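Local coordinates for uncharacterized NTF2-like protein (Burkholderia xenovorans LB400, PDB 3FGY) that is of unknown function but adopts the SnoaL-like, NTF2-type fold, with a pocket that probably receives a small molecule, at residues I34-P39 / I117-D122; S68-P73 / V85-G90; Q78-L83 / A106-K111; W42-T47 / Q59-M64; F99-V104 / L124-A129. All coordinates share one frame; numbering follows the deposited sequence.

In the fold
From the N terminus, strand 34-38 enters first and pairs with the last strand of the chain, 113-120: this is contact 1, which closes a long loop in which contacts 2, 3 and 4 are nested. Contact 4 comes next, setting the turn before strand 46-49 against the end of helix 50-64. Contact 2 then ties strand 65-78 to strand 81-92 and crosses contact 3, which joins strand 81-92 to strand 98-110. Contact 5 opens after contact 2 has closed, crosses both contacts 1 and 3, and brings the C-terminal helix 123-129 onto strand 98-110. Together they tie the mixed sheet to two of its helices.

Contact 1 of 5, residues I34-P39 / I117-D122; sequences IEWIIP and IREYID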
# COMPACT_ATOMS: atom_id res chain seq x y z
N ILE A 34 -6.40 3.01 -19.56
CA ILE A 34 -5.75 3.13 -18.23
C ILE A 34 -6.81 3.30 -17.14
O ILE A 34 -7.77 4.02 -17.31
CB ILE A 34 -4.72 4.29 -18.21
CG1 ILE A 34 -3.99 4.33 -16.87
CG2 ILE A 34 -5.39 5.62 -18.49
CD1 ILE A 34 -2.68 5.12 -16.89
N GLU A 35 -6.64 2.59 -16.03
CA GLU A 35 -7.51 2.64 -14.88
C GLU A 35 -6.67 3.07 -13.68
O GLU A 35 -5.64 2.46 -13.45
CB GLU A 35 -8.01 1.22 -14.63
CG GLU A 35 -8.87 1.03 -13.44
CD GLU A 35 -9.19 -0.43 -13.24
OE1 GLU A 35 -8.36 -1.16 -12.65
OE2 GLU A 35 -10.27 -0.84 -13.69
N TRP A 36 -7.09 4.11 -12.95
CA TRP A 36 -6.38 4.58 -11.77
C TRP A 36 -7.36 4.66 -10.62
O TRP A 36 -8.29 5.50 -10.60
CB TRP A 36 -5.74 5.93 -12.07
CG TRP A 36 -4.84 6.57 -11.05
CD1 TRP A 36 -4.80 6.36 -9.69
CD2 TRP A 36 -3.87 7.58 -11.32
NE1 TRP A 36 -3.84 7.17 -9.11
CE2 TRP A 36 -3.27 7.94 -10.08
CE3 TRP A 36 -3.44 8.22 -12.48
CZ2 TRP A 36 -2.28 8.89 -9.99
CZ3 TRP A 36 -2.46 9.14 -12.39
CH2 TRP A 36 -1.90 9.49 -11.16
N ILE A 37 -7.14 3.78 -9.65
CA ILE A 37 -8.04 3.61 -8.51
C ILE A 37 -7.48 4.30 -7.28
O ILE A 37 -6.33 4.04 -6.87
CB ILE A 37 -8.27 2.10 -8.22
CG1 ILE A 37 -8.83 1.35 -9.45
CG2 ILE A 37 -9.14 1.92 -6.99
CD1 ILE A 37 -8.94 -0.16 -9.25
N ILE A 38 -8.28 5.16 -6.67
CA ILE A 38 -7.90 5.93 -5.51
C ILE A 38 -8.95 5.65 -4.43
O ILE A 38 -10.13 5.92 -4.62
CB ILE A 38 -7.82 7.43 -5.84
CG1 ILE A 38 -6.80 7.66 -6.97
CG2 ILE A 38 -7.46 8.22 -4.56
CD1 ILE A 38 -6.56 9.15 -7.26
N PRO A 39 -8.52 5.07 -3.29
CA PRO A 39 -9.48 4.72 -2.25
C PRO A 39 -9.85 5.90 -1.35
O PRO A 39 -9.25 7.00 -1.46
CB PRO A 39 -8.74 3.66 -1.44
CG PRO A 39 -7.34 4.10 -1.45
CD PRO A 39 -7.14 4.72 -2.86
N ILE A 117 -3.37 1.29 -12.20
CA ILE A 117 -2.76 1.84 -11.01
C ILE A 117 -3.79 1.69 -9.89
O ILE A 117 -4.96 2.00 -10.08
CB ILE A 117 -2.48 3.35 -11.19
CG1 ILE A 117 -1.52 3.58 -12.36
CG2 ILE A 117 -1.98 4.03 -9.89
CD1 ILE A 117 -1.48 5.01 -12.81
N ARG A 118 -3.34 1.23 -8.73
CA ARG A 118 -4.16 1.29 -7.53
C ARG A 118 -3.30 1.91 -6.43
O ARG A 118 -2.21 1.43 -6.18
CB ARG A 118 -4.61 -0.12 -7.14
CG ARG A 118 -5.81 -0.09 -6.26
CD ARG A 118 -6.15 -1.40 -5.58
NE ARG A 118 -6.98 -0.98 -4.47
CZ ARG A 118 -8.30 -0.83 -4.52
NH1 ARG A 118 -8.99 -1.26 -5.54
NH2 ARG A 118 -8.93 -0.30 -3.48
N GLU A 119 -3.81 2.96 -5.77
CA GLU A 119 -3.15 3.55 -4.64
C GLU A 119 -3.59 2.92 -3.30
O GLU A 119 -4.77 2.63 -3.09
CB GLU A 119 -3.43 5.05 -4.55
CG GLU A 119 -3.17 5.85 -5.80
CD GLU A 119 -3.24 7.36 -5.56
OE1 GLU A 119 -3.35 7.79 -4.36
OE2 GLU A 119 -3.20 8.11 -6.55
N TYR A 120 -2.61 2.82 -2.41
CA TYR A 120 -2.80 2.41 -1.04
C TYR A 120 -2.24 3.58 -0.20
O TYR A 120 -1.06 3.84 -0.23
CB TYR A 120 -2.09 1.11 -0.74
CG TYR A 120 -2.56 -0.05 -1.60
CD1 TYR A 120 -2.10 -0.19 -2.92
CD2 TYR A 120 -3.43 -1.03 -1.12
CE1 TYR A 120 -2.50 -1.26 -3.71
CE2 TYR A 120 -3.82 -2.10 -1.92
CZ TYR A 120 -3.38 -2.22 -3.20
OH TYR A 120 -3.74 -3.29 -4.02
N ILE A 121 -3.14 4.27 0.51
CA ILE A 121 -2.85 5.53 1.16
C ILE A 121 -3.51 5.59 2.54
O ILE A 121 -4.30 4.72 2.91
CB ILE A 121 -3.32 6.72 0.27
CG1 ILE A 121 -4.84 6.69 0.12
CG2 ILE A 121 -2.56 6.71 -1.09
CD1 ILE A 121 -5.35 7.79 -0.76
N ASP A 122 -3.18 6.62 3.31
CA ASP A 122 -3.82 6.85 4.61
C ASP A 122 -5.15 7.55 4.39
O ASP A 122 -5.27 8.77 4.46
CB ASP A 122 -2.90 7.69 5.52
CG ASP A 122 -3.30 7.63 6.98
OD1 ASP A 122 -4.48 7.33 7.29
OD2 ASP A 122 -2.40 7.90 7.83
O HOH W 1 -6.31 -0.39 -11.35
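Ile117 O takes two hydrogen bonds: Ile37 N reaches it at 2.8 Å, tilted 29° from the carbonyl plane, and a bound water donates to it at 3.0 Å. Ile117 N to Glu35 O and Glu119 N to Ile37 O complete a parallel ladder. On the face that carries Trp36 and Ile117, Ile117 CG2 lies over the five-membered ring of the indole in a CH-pi contact, 3.8 Å from its centroid, while CD1 rests above the rim near CE3. This is strand 34-38 beside strand 113-120 in the mixed sheet of an NTF2-like fold, with the indole also meeting leucines of helix 50-64. Trp36 NE1 donates close to its ring plane to Glu119 OE2 at 2.8 Å, on the anti side of the carboxylate; Glu119 OE1 is hydrogen-bonded to an unidentified ligand. Across the sheet, Ile37 CG2 lies over one face of the Arg118 guanidinium, toward the rim, in the arginine conformer considered. Farther along, Pro39 and Ile121 cross, CG to CG1 at 3.9 Å.

Contact 2 of 5, residues S68-P73 / V85-G90; sequences SYPEPP and VGFATG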
# COMPACT_ATOMS: atom_id res chain seq x y z
N SER A 68 4.27 17.32 -1.66
CA SER A 68 5.74 17.29 -1.69
C SER A 68 6.21 15.88 -1.39
O SER A 68 5.66 15.22 -0.52
CB SER A 68 6.32 18.20 -0.60
OG SER A 68 6.04 19.56 -0.83
N TYR A 69 7.26 15.45 -2.06
CA TYR A 69 7.87 14.16 -1.82
C TYR A 69 9.29 14.44 -1.34
O TYR A 69 10.14 14.84 -2.16
CB TYR A 69 7.85 13.34 -3.13
CG TYR A 69 6.47 13.30 -3.79
CD1 TYR A 69 5.52 12.34 -3.42
CD2 TYR A 69 6.10 14.26 -4.73
CE1 TYR A 69 4.25 12.32 -4.01
CE2 TYR A 69 4.83 14.26 -5.34
CZ TYR A 69 3.90 13.29 -4.96
OH TYR A 69 2.65 13.31 -5.57
N PRO A 70 9.54 14.36 -0.02
CA PRO A 70 10.88 14.74 0.48
C PRO A 70 12.03 13.89 -0.05
O PRO A 70 13.14 14.41 -0.21
CB PRO A 70 10.77 14.60 2.01
CG PRO A 70 9.40 14.11 2.31
CD PRO A 70 8.60 13.99 1.06
N GLU A 71 11.77 12.60 -0.30
CA GLU A 71 12.80 11.66 -0.75
C GLU A 71 12.30 10.87 -1.95
O GLU A 71 11.09 10.73 -2.17
CB GLU A 71 13.20 10.68 0.35
CG GLU A 71 13.78 11.30 1.62
CD GLU A 71 15.05 12.12 1.39
OE1 GLU A 71 15.82 11.80 0.46
OE2 GLU A 71 15.29 13.08 2.16
N PRO A 72 13.23 10.36 -2.76
CA PRO A 72 12.78 9.61 -3.92
C PRO A 72 12.09 8.29 -3.55
O PRO A 72 12.40 7.69 -2.53
CB PRO A 72 14.06 9.34 -4.72
CG PRO A 72 15.15 9.85 -3.95
CD PRO A 72 14.70 10.46 -2.68
N PRO A 73 11.14 7.86 -4.37
CA PRO A 73 10.46 6.61 -4.05
C PRO A 73 11.33 5.40 -4.35
O PRO A 73 12.39 5.51 -5.00
CB PRO A 73 9.25 6.61 -4.98
CG PRO A 73 9.66 7.43 -6.13
CD PRO A 73 10.65 8.45 -5.62
N VAL A 85 6.87 2.71 -3.75
CA VAL A 85 6.72 2.90 -2.32
C VAL A 85 7.29 4.26 -1.94
O VAL A 85 8.44 4.55 -2.23
CB VAL A 85 7.47 1.80 -1.52
CG1 VAL A 85 7.20 1.94 -0.03
CG2 VAL A 85 7.02 0.40 -2.05
N GLY A 86 6.47 5.11 -1.33
CA GLY A 86 6.93 6.45 -1.04
C GLY A 86 6.25 7.13 0.11
O GLY A 86 5.46 6.52 0.83
N PHE A 87 6.57 8.40 0.26
CA PHE A 87 6.09 9.20 1.39
C PHE A 87 5.90 10.62 0.88
O PHE A 87 6.71 11.13 0.11
CB PHE A 87 7.07 9.12 2.56
CG PHE A 87 6.75 10.04 3.70
CD1 PHE A 87 5.85 9.68 4.69
CD2 PHE A 87 7.35 11.28 3.78
CE1 PHE A 87 5.55 10.56 5.74
CE2 PHE A 87 7.06 12.14 4.79
CZ PHE A 87 6.16 11.79 5.78
N ALA A 88 4.79 11.22 1.27
CA ALA A 88 4.45 12.59 0.89
C ALA A 88 4.07 13.40 2.09
O ALA A 88 3.54 12.86 3.08
CB ALA A 88 3.27 12.62 -0.11
N THR A 89 4.30 14.70 1.99
CA THR A 89 3.70 15.66 2.88
C THR A 89 2.84 16.60 2.03
O THR A 89 3.11 16.82 0.84
CB THR A 89 4.75 16.45 3.67
OG1 THR A 89 5.59 17.17 2.77
CG2 THR A 89 5.60 15.51 4.52
N GLY A 90 1.76 17.11 2.59
CA GLY A 90 0.89 17.96 1.82
C GLY A 90 0.04 18.92 2.61
O GLY A 90 0.02 18.91 3.84
O HOH W 2 9.56 10.93 0.55
O HOH W 3 8.72 9.00 -1.70
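Ser68 and Thr89 form an antiparallel hydrogen-bonded pair, with Ser68 N to Thr89 O at 2.8 Å and Thr89 N to Ser68 O at 2.9 Å. Past this pair the segment, which has three prolines in six residues and no N-H donor at those positions, bows away from strand 81-92. Water takes over here. One molecule accepts from Glu71 N at 2.9 Å and lies 2.9 Å from Phe87 O; a second accepts from Phe87 N at 3.0 Å and lies 3.0 Å from Glu71 O. Two apolar contacts accompany these bonds. Pro70 CG meets the edge of the Phe87 ring, 3.8 Å from CD2 and in its plane, the two side chains crossing at about a right angle; Phe87 has CG anti to the backbone N (chi1 173°), which starts the ring toward the proline. Tyr69 brings CD1 to 4.0 Å from Ala88 CB. The bowed segment belongs to the break in strand 65-78, one of the two outermost strands of the sheet within the chain, while on the other side of strand 81-92 the backbones of Gly86, Ala88 and Gly90 bond to strand 98-110, and Ala88 touches Trp103.

Contact 3 of 5, residues Q78-L83 / A106-K111; sequences QGERVL and AITVRK
Glu80 and Arg110 meet side-on, their carboxylate and guanidinium planes 58° apart, in a salt bridge made by one of the two conformers of Glu80. Arg110 NE donates to Glu80 OE1 at 3.0 Å, coming from above the carboxylate although OE1 lies in the guanidinium plane; Arg110 NH2 reaches OE2 at 2.9 Å from the syn side. Thr108 CG2 packs under this pair, against Glu80 CG and CD and over the rim of one guanidinium face. The hydroxyl branch of Thr108 serves another arginine: Arg81 NH1 donates to Thr108 OG1 at 2.9 Å, OG1 lying 23° out of the guanidinium plane. Arg81 is bent at chi2 (-83°) and again at chi3, a folded chain whose end comes to Thr108 and Ala106. A water in the guanidinium plane accepts from Arg81 NH1 at 3.0 Å and donates to Ala106 O at 2.8 Å. Toward the rim of one face of this guanidinium lies Leu83 CD1, which also touches Ala106 CB at 3.8 Å. The opposite sheet face, with Val82, Ile107 and Val109, packs against helix 5-20. The pairing is antiparallel; strand 81-92 itself starts from a type II' turn, Gln78-Arg81, that links it to strand 65-78. Arg81 NE also makes a salt bridge to Glu74 of the second subunit. It thus ties the hairpin to that subunit, and the Glu74 carboxylate probably stabilises its charge.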
# COMPACT_ATOMS: atom_id res chain seq x y z
N GLN A 78 8.42 -6.92 -10.43
CA GLN A 78 8.46 -8.33 -10.75
C GLN A 78 7.37 -8.58 -11.79
O GLN A 78 6.25 -8.05 -11.68
CB GLN A 78 8.25 -9.18 -9.48
CG GLN A 78 8.52 -10.65 -9.71
CD GLN A 78 8.47 -11.47 -8.43
OE1 GLN A 78 7.75 -11.14 -7.49
NE2 GLN A 78 9.21 -12.59 -8.41
N GLY A 79 7.71 -9.32 -12.83
CA GLY A 79 6.76 -9.62 -13.87
C GLY A 79 6.29 -8.34 -14.53
O GLY A 79 7.11 -7.50 -14.90
N GLU A 80 4.98 -8.18 -14.64
CA GLU A 80 4.39 -7.00 -15.26
C GLU A 80 4.07 -5.92 -14.22
O GLU A 80 3.45 -4.91 -14.54
CB GLU A 80 3.13 -7.37 -16.06
CG GLU A 80 1.88 -7.71 -15.25
CD GLU A 80 0.72 -8.19 -16.11
OE1 GLU A 80 0.86 -8.25 -17.35
OE2 GLU A 80 -0.34 -8.52 -15.54
N ARG A 81 4.50 -6.13 -12.98
CA ARG A 81 4.14 -5.26 -11.88
C ARG A 81 5.29 -4.38 -11.42
O ARG A 81 6.43 -4.84 -11.38
CB ARG A 81 3.63 -6.12 -10.71
CG ARG A 81 2.47 -7.03 -11.10
CD ARG A 81 1.15 -6.30 -11.04
NE ARG A 81 0.58 -6.25 -9.69
CZ ARG A 81 -0.29 -5.33 -9.27
NH1 ARG A 81 -0.68 -4.34 -10.06
NH2 ARG A 81 -0.77 -5.38 -8.05
N VAL A 82 4.99 -3.12 -11.11
CA VAL A 82 5.92 -2.20 -10.49
C VAL A 82 5.15 -1.57 -9.32
O VAL A 82 4.12 -0.95 -9.52
CB VAL A 82 6.38 -1.09 -11.47
CG1 VAL A 82 7.38 -0.19 -10.81
CG2 VAL A 82 7.01 -1.71 -12.71
N LEU A 83 5.62 -1.84 -8.11
CA LEU A 83 5.05 -1.20 -6.95
C LEU A 83 5.99 -0.08 -6.54
O LEU A 83 7.21 -0.29 -6.39
CB LEU A 83 4.83 -2.21 -5.84
CG LEU A 83 3.45 -2.86 -5.89
CD1 LEU A 83 3.15 -3.60 -7.21
CD2 LEU A 83 3.24 -3.76 -4.64
N ALA A 106 0.51 0.63 -6.85
CA ALA A 106 0.69 -0.70 -7.44
C ALA A 106 0.30 -0.56 -8.90
O ALA A 106 -0.87 -0.26 -9.23
CB ALA A 106 -0.18 -1.75 -6.75
N ILE A 107 1.29 -0.75 -9.75
CA ILE A 107 1.16 -0.47 -11.18
C ILE A 107 1.35 -1.75 -11.99
O ILE A 107 2.21 -2.58 -11.66
CB ILE A 107 2.13 0.64 -11.62
CG1 ILE A 107 1.89 1.91 -10.78
CG2 ILE A 107 1.97 0.94 -13.10
CD1 ILE A 107 2.83 3.02 -11.06
N THR A 108 0.55 -1.89 -13.04
CA THR A 108 0.70 -2.95 -14.04
C THR A 108 1.06 -2.27 -15.36
O THR A 108 0.41 -1.30 -15.76
CB THR A 108 -0.58 -3.77 -14.20
OG1 THR A 108 -0.97 -4.33 -12.94
CG2 THR A 108 -0.38 -4.90 -15.24
N VAL A 109 2.13 -2.77 -15.99
CA VAL A 109 2.59 -2.28 -17.28
C VAL A 109 2.43 -3.41 -18.28
O VAL A 109 2.87 -4.54 -18.00
CB VAL A 109 4.06 -1.90 -17.24
CG1 VAL A 109 4.55 -1.43 -18.65
CG2 VAL A 109 4.32 -0.87 -16.13
N ARG A 110 1.80 -3.10 -19.41
CA ARG A 110 1.65 -4.04 -20.52
C ARG A 110 1.87 -3.31 -21.84
O ARG A 110 1.43 -2.17 -22.00
CB ARG A 110 0.25 -4.65 -20.53
CG ARG A 110 -0.01 -5.59 -19.38
CD ARG A 110 -1.47 -6.00 -19.35
NE ARG A 110 -1.69 -6.97 -18.29
CZ ARG A 110 -2.86 -7.17 -17.68
NH1 ARG A 110 -3.94 -6.48 -18.03
NH2 ARG A 110 -2.95 -8.07 -16.71
N LYS A 111 2.56 -3.96 -22.78
CA LYS A 111 2.81 -3.35 -24.09
C LYS A 111 3.45 -1.97 -23.92
O LYS A 111 3.12 -1.02 -24.64
CB LYS A 111 1.51 -3.24 -24.91
CG LYS A 111 0.71 -4.54 -25.05
CD LYS A 111 1.02 -5.28 -26.33
O HOH W 4 -2.69 -2.35 -9.11

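Contact 4 of 5, residues W42-T47 / Q59-M64; sequences WPLAGT and QKASEM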
# COMPACT_ATOMS: atom_id res chain seq x y z
N TRP A 42 -12.63 11.45 -0.24
CA TRP A 42 -11.93 12.71 -0.39
C TRP A 42 -12.07 13.05 -1.87
O TRP A 42 -12.52 12.21 -2.65
CB TRP A 42 -10.48 12.62 0.07
CG TRP A 42 -9.56 11.69 -0.67
CD1 TRP A 42 -9.67 10.32 -0.81
CD2 TRP A 42 -8.32 12.05 -1.27
NE1 TRP A 42 -8.58 9.83 -1.48
CE2 TRP A 42 -7.75 10.87 -1.82
CE3 TRP A 42 -7.64 13.26 -1.46
CZ2 TRP A 42 -6.54 10.87 -2.48
CZ3 TRP A 42 -6.44 13.25 -2.14
CH2 TRP A 42 -5.88 12.06 -2.61
N PRO A 43 -11.76 14.30 -2.25
CA PRO A 43 -12.08 14.72 -3.64
C PRO A 43 -11.51 13.88 -4.78
O PRO A 43 -12.12 13.86 -5.87
CB PRO A 43 -11.55 16.16 -3.69
CG PRO A 43 -11.67 16.64 -2.30
CD PRO A 43 -11.27 15.43 -1.45
N LEU A 44 -10.38 13.21 -4.58
CA LEU A 44 -9.75 12.44 -5.66
C LEU A 44 -10.11 10.98 -5.66
O LEU A 44 -9.68 10.25 -6.58
CB LEU A 44 -8.24 12.62 -5.65
CG LEU A 44 -7.71 14.06 -5.66
CD1 LEU A 44 -6.18 14.05 -5.80
CD2 LEU A 44 -8.40 14.93 -6.73
N ALA A 45 -10.92 10.56 -4.68
CA ALA A 45 -11.31 9.15 -4.60
C ALA A 45 -12.16 8.73 -5.78
O ALA A 45 -12.98 9.50 -6.29
CB ALA A 45 -12.07 8.86 -3.30
N GLY A 46 -11.95 7.49 -6.21
CA GLY A 46 -12.74 6.88 -7.25
C GLY A 46 -11.84 6.16 -8.21
O GLY A 46 -10.63 6.13 -8.02
N THR A 47 -12.45 5.61 -9.25
CA THR A 47 -11.73 5.00 -10.36
C THR A 47 -11.80 5.92 -11.58
O THR A 47 -12.87 6.20 -12.11
CB THR A 47 -12.27 3.59 -10.66
OG1 THR A 47 -12.10 2.78 -9.50
CG2 THR A 47 -11.55 2.94 -11.83
N GLN A 59 -5.55 17.66 -13.16
CA GLN A 59 -5.99 19.05 -13.05
C GLN A 59 -6.64 19.28 -11.69
O GLN A 59 -6.32 20.24 -10.98
CB GLN A 59 -6.96 19.43 -14.18
CG GLN A 59 -7.46 20.88 -14.13
CD GLN A 59 -6.36 21.89 -14.26
OE1 GLN A 59 -5.35 21.64 -14.94
NE2 GLN A 59 -6.53 23.05 -13.61
N LYS A 60 -7.53 18.38 -11.30
CA LYS A 60 -8.22 18.51 -10.04
C LYS A 60 -7.24 18.43 -8.85
O LYS A 60 -7.37 19.19 -7.88
CB LYS A 60 -9.31 17.45 -9.96
CG LYS A 60 -10.21 17.62 -8.78
CD LYS A 60 -11.32 16.63 -8.79
CE LYS A 60 -12.26 16.83 -7.63
NZ LYS A 60 -13.40 15.86 -7.71
N ALA A 61 -6.26 17.53 -8.93
CA ALA A 61 -5.25 17.40 -7.87
C ALA A 61 -4.48 18.73 -7.71
O ALA A 61 -4.32 19.24 -6.59
CB ALA A 61 -4.30 16.27 -8.18
N SER A 62 -4.06 19.33 -8.83
CA SER A 62 -3.33 20.61 -8.83
C SER A 62 -4.15 21.74 -8.17
O SER A 62 -3.58 22.64 -7.51
CB SER A 62 -2.96 20.98 -10.26
OG SER A 62 -4.04 21.63 -10.93
N GLU A 63 -5.46 21.67 -8.36
CA GLU A 63 -6.38 22.63 -7.80
C GLU A 63 -6.67 22.46 -6.32
O GLU A 63 -6.99 23.45 -5.64
CB GLU A 63 -7.71 22.60 -8.57
CG GLU A 63 -7.56 23.20 -9.95
CD GLU A 63 -8.79 23.03 -10.83
OE1 GLU A 63 -9.83 22.53 -10.35
OE2 GLU A 63 -8.68 23.41 -12.02
N MSE A 64 -6.55 21.24 -5.79
CA MSE A 64 -7.01 21.08 -4.42
C MSE A 64 -5.97 20.70 -3.40
O MSE A 64 -6.22 20.86 -2.22
CB MSE A 64 -8.19 20.13 -4.37
CG MSE A 64 -9.40 20.77 -4.99
SE MSE A 64 -10.83 19.54 -4.98
CE MSE A 64 -11.90 20.18 -3.45
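Pro43 and Leu44 are the middle residues of a type I turn from Trp42 to Ala45 that faces the last turns of helix 50-64, the Leu44 and Ala61 CA atoms being 7.1 Å apart. Leu44 divides its branches between two helix residues: CD1 lies 3.8 Å from Ala61 CB, and CD2 touches Lys60 CG at 3.8 Å as the leucine and lysine chains slide past each other in opposite directions. Lys60 starts with CG anti to the backbone N (chi1 -172°) and stays extended throughout, a reach that carries it over the leucine to the turn. There NZ donates to Pro43 O at 3.0 Å, tilted 29° from the carbonyl plane, and also forms a salt bridge with the C-terminal carboxylate of Thr135. Met64, modelled as selenomethionine in two conformers, crosses the proline ring obliquely; in the one considered, SE lies 3.7 Å from Pro43 CB and CE is equally near Pro43 CG. The Leu44 side chain comes within about 4 Å of an unidentified ligand and that of Ala61 within about 4 Å of a bound di(hydroxyethyl)ether, consistent with the edge of a pocket. Gly46 begins the edge strand 46-49, bonding through its backbone to Ile38 of strand 34-38, while Trp42 NE1 reaches back to Pro39 O. Helix 50-64 packs on Pro43 and Leu44, and strand 65-78 follows directly from its end.

Contact 5 of 5, residues F99-V104 / L124-A129; sequences FEDDWV and LALARA
The C-terminal helix 123-129 lies over the beginning of strand 98-110, and Phe99 and Leu126 make the main contact between them. The axes of the two short segments come within 8.7 Å, at 156° between their directions. Leu126 CD2, in one of two conformers, sits above the centre of the Phe99 ring in a CH-pi contact, 3.9 Å from the centroid and 13° off the normal. Phe99 points its CB toward the helix and holds CG between the backbone N and the carbonyl carbon (chi1 62°). One turn farther on, Ala129 CB approaches Phe99 CD2 obliquely at 4.1 Å. In this NTF2-like protein the helix follows directly on strand 113-120 and, like it, runs roughly against strand 98-110, packing on the start of that strand. Asp101 and Leu126 cross at about a right angle, with OD2 3.9 Å from Leu126 CD1. The other oxygen, Asp101 OD1, accepts from Asp122 N, and Asp122 in turn caps the helix through OD1 to Ala125 N, so the strand aspartate holds the backbone of the N-cap residue and probably helps to position it. An unidentified ligand lies about 3 Å from the side chain of Asp101. Arg128 NH2 forms a salt bridge with Glu41 of the second subunit.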
# COMPACT_ATOMS: atom_id res chain seq x y z
N PHE A 99 -1.06 17.20 6.03
CA PHE A 99 -1.00 15.77 6.26
C PHE A 99 0.33 15.22 5.82
O PHE A 99 1.09 15.87 5.10
CB PHE A 99 -2.13 15.05 5.50
CG PHE A 99 -2.04 15.21 4.01
CD1 PHE A 99 -1.33 14.31 3.25
CD2 PHE A 99 -2.66 16.28 3.40
CE1 PHE A 99 -1.23 14.46 1.87
CE2 PHE A 99 -2.60 16.43 2.03
CZ PHE A 99 -1.87 15.53 1.27
N GLU A 100 0.58 13.99 6.29
CA GLU A 100 1.69 13.20 5.78
C GLU A 100 1.06 11.85 5.35
O GLU A 100 -0.02 11.46 5.84
CB GLU A 100 2.87 13.17 6.79
CG GLU A 100 3.23 14.63 7.23
CD GLU A 100 4.62 14.91 7.87
OE1 GLU A 100 5.23 14.04 8.51
OE2 GLU A 100 5.08 16.06 7.76
N ASP A 101 1.66 11.18 4.38
CA ASP A 101 1.03 9.98 3.79
C ASP A 101 2.16 9.05 3.40
O ASP A 101 3.01 9.44 2.61
CB ASP A 101 0.20 10.35 2.53
CG ASP A 101 -0.70 9.20 2.03
OD1 ASP A 101 -1.06 8.33 2.82
OD2 ASP A 101 -1.05 9.18 0.81
N ASP A 102 2.19 7.87 4.02
CA ASP A 102 2.98 6.73 3.51
C ASP A 102 2.11 5.99 2.52
O ASP A 102 0.97 5.60 2.82
CB ASP A 102 3.44 5.79 4.62
CG ASP A 102 4.69 6.30 5.30
OD1 ASP A 102 5.79 6.05 4.81
OD2 ASP A 102 4.54 6.99 6.33
N TRP A 103 2.60 5.84 1.29
CA TRP A 103 1.81 5.31 0.22
C TRP A 103 2.50 4.23 -0.63
O TRP A 103 3.73 4.18 -0.73
CB TRP A 103 1.33 6.44 -0.70
CG TRP A 103 2.42 7.37 -1.16
CD1 TRP A 103 2.77 8.58 -0.61
CD2 TRP A 103 3.31 7.18 -2.29
NE1 TRP A 103 3.81 9.15 -1.32
CE2 TRP A 103 4.15 8.32 -2.36
CE3 TRP A 103 3.46 6.17 -3.24
CZ2 TRP A 103 5.14 8.47 -3.35
CZ3 TRP A 103 4.45 6.33 -4.25
CH2 TRP A 103 5.28 7.47 -4.28
N VAL A 104 1.68 3.41 -1.27
CA VAL A 104 2.13 2.52 -2.34
C VAL A 104 1.24 2.73 -3.56
O VAL A 104 0.01 2.77 -3.47
CB VAL A 104 2.08 1.04 -1.89
CG1 VAL A 104 2.36 0.08 -3.10
CG2 VAL A 104 3.06 0.80 -0.73
N LEU A 124 -7.94 7.64 6.13
CA LEU A 124 -8.44 8.39 7.29
C LEU A 124 -7.83 9.79 7.34
O LEU A 124 -8.51 10.77 7.51
CB LEU A 124 -8.13 7.63 8.58
CG LEU A 124 -8.58 8.32 9.87
CD1 LEU A 124 -10.09 8.67 9.85
CD2 LEU A 124 -8.23 7.50 11.08
N ALA A 125 -6.52 9.88 7.16
CA ALA A 125 -5.83 11.17 7.19
C ALA A 125 -6.36 12.10 6.08
O ALA A 125 -6.61 13.29 6.30
CB ALA A 125 -4.31 10.97 7.03
N LEU A 126 -6.52 11.57 4.88
CA LEU A 126 -6.93 12.40 3.75
C LEU A 126 -8.40 12.81 3.88
O LEU A 126 -8.75 13.94 3.49
CB LEU A 126 -6.64 11.69 2.43
CG LEU A 126 -5.15 11.74 2.09
CD1 LEU A 126 -4.72 10.55 1.24
CD2 LEU A 126 -4.85 13.05 1.39
N ALA A 127 -9.24 11.95 4.44
CA ALA A 127 -10.64 12.32 4.72
C ALA A 127 -10.66 13.47 5.73
O ALA A 127 -11.36 14.47 5.52
CB ALA A 127 -11.46 11.12 5.22
N ARG A 128 -9.91 13.35 6.82
CA ARG A 128 -9.86 14.39 7.82
C ARG A 128 -9.38 15.70 7.22
O ARG A 128 -9.97 16.75 7.46
CB ARG A 128 -8.98 13.96 8.98
CG ARG A 128 -9.63 12.96 9.85
CD ARG A 128 -8.67 12.40 10.82
NE ARG A 128 -9.34 11.70 11.91
CZ ARG A 128 -8.70 10.96 12.82
NH1 ARG A 128 -7.37 10.78 12.78
NH2 ARG A 128 -9.39 10.40 13.78
N ALA A 129 -8.30 15.65 6.47
CA ALA A 129 -7.65 16.86 5.93
C ALA A 129 -8.55 17.58 4.93
O ALA A 129 -8.47 18.80 4.80
CB ALA A 129 -6.30 16.52 5.31